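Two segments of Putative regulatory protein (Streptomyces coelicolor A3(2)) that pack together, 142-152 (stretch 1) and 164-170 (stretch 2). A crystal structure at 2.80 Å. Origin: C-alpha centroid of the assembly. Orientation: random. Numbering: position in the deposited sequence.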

# COMPACT_ATOMS: atom_id res chain seq x y z
N THR A 142 -18.31 -7.87 -4.51
CA THR A 142 -18.64 -6.44 -4.44
C THR A 142 -17.85 -5.62 -5.50
O THR A 142 -18.41 -4.70 -6.09
CB THR A 142 -18.60 -5.85 -2.98
OG1 THR A 142 -17.36 -5.17 -2.73
CG2 THR A 142 -18.88 -6.95 -1.92
N ILE A 143 -16.60 -6.00 -5.76
CA ILE A 143 -15.79 -5.42 -6.83
C ILE A 143 -16.46 -5.55 -8.21
O ILE A 143 -16.69 -4.56 -8.89
CB ILE A 143 -14.37 -6.06 -6.90
CG1 ILE A 143 -13.54 -5.66 -5.68
CG2 ILE A 143 -13.64 -5.69 -8.21
CD1 ILE A 143 -12.50 -6.69 -5.34
N ALA A 144 -16.79 -6.78 -8.61
CA ALA A 144 -17.54 -6.98 -9.85
C ALA A 144 -18.77 -6.08 -9.88
O ALA A 144 -19.13 -5.54 -10.93
CB ALA A 144 -17.92 -8.42 -10.03
N GLY A 145 -19.39 -5.90 -8.71
CA GLY A 145 -20.57 -5.03 -8.59
C GLY A 145 -20.25 -3.56 -8.82
O GLY A 145 -20.94 -2.86 -9.57
N LYS A 146 -19.19 -3.08 -8.17
CA LYS A 146 -18.79 -1.69 -8.30
C LYS A 146 -18.31 -1.33 -9.70
O LYS A 146 -18.52 -0.21 -10.16
CB LYS A 146 -17.71 -1.34 -7.27
CG LYS A 146 -18.21 -1.38 -5.85
CD LYS A 146 -17.13 -0.98 -4.90
CE LYS A 146 -17.48 -1.34 -3.51
NZ LYS A 146 -16.49 -0.69 -2.61
N LEU A 147 -17.67 -2.27 -10.38
CA LEU A 147 -17.26 -2.04 -11.75
C LEU A 147 -18.50 -1.92 -12.61
O LEU A 147 -18.53 -1.11 -13.54
CB LEU A 147 -16.36 -3.17 -12.26
CG LEU A 147 -15.00 -3.30 -11.56
CD1 LEU A 147 -14.33 -4.62 -11.93
CD2 LEU A 147 -14.09 -2.11 -11.87
N ASP A 148 -19.53 -2.68 -12.30
CA ASP A 148 -20.78 -2.47 -13.00
C ASP A 148 -21.40 -1.11 -12.71
O ASP A 148 -21.88 -0.45 -13.61
CB ASP A 148 -21.74 -3.63 -12.77
CG ASP A 148 -21.74 -4.59 -13.94
OD1 ASP A 148 -20.70 -5.23 -14.19
OD2 ASP A 148 -22.78 -4.66 -14.64
N LYS A 149 -21.33 -0.68 -11.46
CA LYS A 149 -21.85 0.61 -11.02
C LYS A 149 -21.12 1.73 -11.79
O LYS A 149 -21.73 2.69 -12.27
CB LYS A 149 -21.65 0.75 -9.50
CG LYS A 149 -22.85 1.26 -8.68
CD LYS A 149 -23.09 0.34 -7.42
CE LYS A 149 -23.32 1.07 -6.07
NZ LYS A 149 -24.38 2.12 -6.07
N LEU A 150 -19.81 1.59 -11.95
CA LEU A 150 -19.06 2.56 -12.75
C LEU A 150 -19.39 2.47 -14.24
O LEU A 150 -19.54 3.51 -14.88
CB LEU A 150 -17.56 2.44 -12.49
CG LEU A 150 -17.14 2.67 -11.02
CD1 LEU A 150 -15.91 1.85 -10.64
CD2 LEU A 150 -16.94 4.14 -10.69
N ARG A 151 -19.52 1.26 -14.79
CA ARG A 151 -19.93 1.09 -16.19
C ARG A 151 -21.20 1.89 -16.40
O ARG A 151 -21.36 2.56 -17.41
CB ARG A 151 -20.16 -0.38 -16.53
CG ARG A 151 -18.99 -1.06 -17.25
CD ARG A 151 -18.88 -2.56 -16.97
NE ARG A 151 -17.49 -2.90 -16.61
CZ ARG A 151 -17.08 -3.98 -15.92
NH1 ARG A 151 -17.94 -4.90 -15.48
NH2 ARG A 151 -15.79 -4.13 -15.67
N ASP A 152 -22.08 1.84 -15.40
CA ASP A 152 -23.37 2.53 -15.46
C ASP A 152 -23.22 4.03 -15.42
O ASP A 152 -23.85 4.72 -16.20
CB ASP A 152 -24.25 2.09 -14.30
CG ASP A 152 -24.73 0.67 -14.45
OD1 ASP A 152 -24.62 0.13 -15.58
OD2 ASP A 152 -25.21 0.10 -13.44
N ASP A 164 -11.08 3.18 -18.07
CA ASP A 164 -11.51 1.85 -17.75
C ASP A 164 -11.94 1.81 -16.29
O ASP A 164 -11.19 2.18 -15.39
CB ASP A 164 -10.41 0.82 -17.99
CG ASP A 164 -10.96 -0.58 -18.17
OD1 ASP A 164 -11.64 -1.11 -17.26
OD2 ASP A 164 -10.67 -1.14 -19.24
N PRO A 165 -13.18 1.38 -16.05
CA PRO A 165 -13.70 1.18 -14.72
C PRO A 165 -12.63 0.56 -13.81
O PRO A 165 -12.38 1.06 -12.72
CB PRO A 165 -14.83 0.19 -14.96
CG PRO A 165 -15.37 0.61 -16.26
CD PRO A 165 -14.19 1.04 -17.07
N VAL A 166 -12.03 -0.53 -14.30
CA VAL A 166 -10.96 -1.24 -13.62
C VAL A 166 -9.91 -0.26 -13.07
O VAL A 166 -9.53 -0.34 -11.90
CB VAL A 166 -10.34 -2.33 -14.55
CG1 VAL A 166 -9.09 -2.94 -13.97
CG2 VAL A 166 -11.34 -3.44 -14.79
N ASP A 167 -9.45 0.66 -13.91
CA ASP A 167 -8.47 1.65 -13.47
C ASP A 167 -9.05 2.63 -12.44
O ASP A 167 -8.38 2.98 -11.45
CB ASP A 167 -7.85 2.39 -14.67
CG ASP A 167 -7.04 1.45 -15.60
OD1 ASP A 167 -6.08 0.79 -15.12
OD2 ASP A 167 -7.34 1.38 -16.82
N VAL A 168 -10.30 3.06 -12.65
CA VAL A 168 -10.96 4.04 -11.80
C VAL A 168 -11.07 3.51 -10.36
O VAL A 168 -10.68 4.19 -9.40
CB VAL A 168 -12.36 4.43 -12.36
CG1 VAL A 168 -13.05 5.44 -11.46
CG2 VAL A 168 -12.25 4.95 -13.77
N LEU A 169 -11.58 2.30 -10.24
CA LEU A 169 -11.77 1.66 -8.95
C LEU A 169 -10.45 1.50 -8.18
O LEU A 169 -10.30 2.00 -7.07
CB LEU A 169 -12.45 0.31 -9.12
CG LEU A 169 -12.78 -0.42 -7.83
CD1 LEU A 169 -13.93 0.29 -7.14
CD2 LEU A 169 -13.09 -1.91 -8.05
N ALA A 170 -9.48 0.81 -8.81
CA ALA A 170 -8.15 0.59 -8.25
C ALA A 170 -7.49 1.87 -7.75
O ALA A 170 -7.08 1.96 -6.59
CB ALA A 170 -7.28 -0.07 -9.27

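The two stretches meet in a compact, almost wholly apolar helix-to-helix contact, in which the start of one helix packs against the flank of another without a single hydrogen bond or salt bridge between them. Residues 142-152 lie within a continuous helix, while stretch 2 enters a second helix at Pro165 and continues in it through Ala170. The axes approach to 9.4 Å and their N-to-C directions differ by 114°, so the helices cross steeply. The backbones come nearest at the first turn of the second helix, where Leu147 CA and Pro165 CA are 5.6 Å apart, and the contact buries 400 Å² in total.

Leu169 contributes the largest covered area. Its side chain, with chi1 t and chi2 p, acts as a knob in the hole formed by Ile143, Lys146, Leu147 and Leu150, which line one side of the helix over about two turns. Leu169 CD2 lies 3.8 Å from Ile143 CG2 and 4.0 Å from Leu147 CD2, whereas Leu169 CD1 meets the aliphatic part of Lys146, 4.1 Å from its CD. The lysine thus lends methylene surface to the pocket, while its NZ is hydrogen-bonded elsewhere in the structure. Leu150 closes the hole, with its CD1 4.1 Å from Leu169 CB.

Pro165 anchors the other end of the contact. Its CB is 3.9 Å from Leu147 CD2 and 4.3 Å from Leu150 CB, and its CG lies 4.1 Å from Arg151 CG, an approach between aliphatic carbons. Although the CA-to-CB bond of Leu147 points sideways, the end of the side chain comes nearer to the second helix: its CD2 packs 3.6 Å from both Pro165 C and Val166 N, and 4.2 Å from Val166 CG2. Leu150 CD2 extends the apolar surface to Val168 CG1, at 4.2 Å.

No polar group bonds across the contact; the side-chain bonds lie within each stretch or elsewhere in the structure. Asp164 is the N-cap of the second helix: its OD1 accepts from Val166 N at 3.0 Å, as N-caps commonly do for first-turn amides, which generally lack a backbone acceptor in the preceding turn. Further along, Leu169 N donates to Pro165 O at 2.9 Å, a regular helical bond. In stretch 1, Arg151 NH1 forms a salt bridge with Asp148 OD1 at 3.1 Å, including a weak hydrogen bond. This pairing within the helix engages the guanidinium with a neighbour about one turn earlier, while Arg151 CG still contributes apolar surface beside the proline ring.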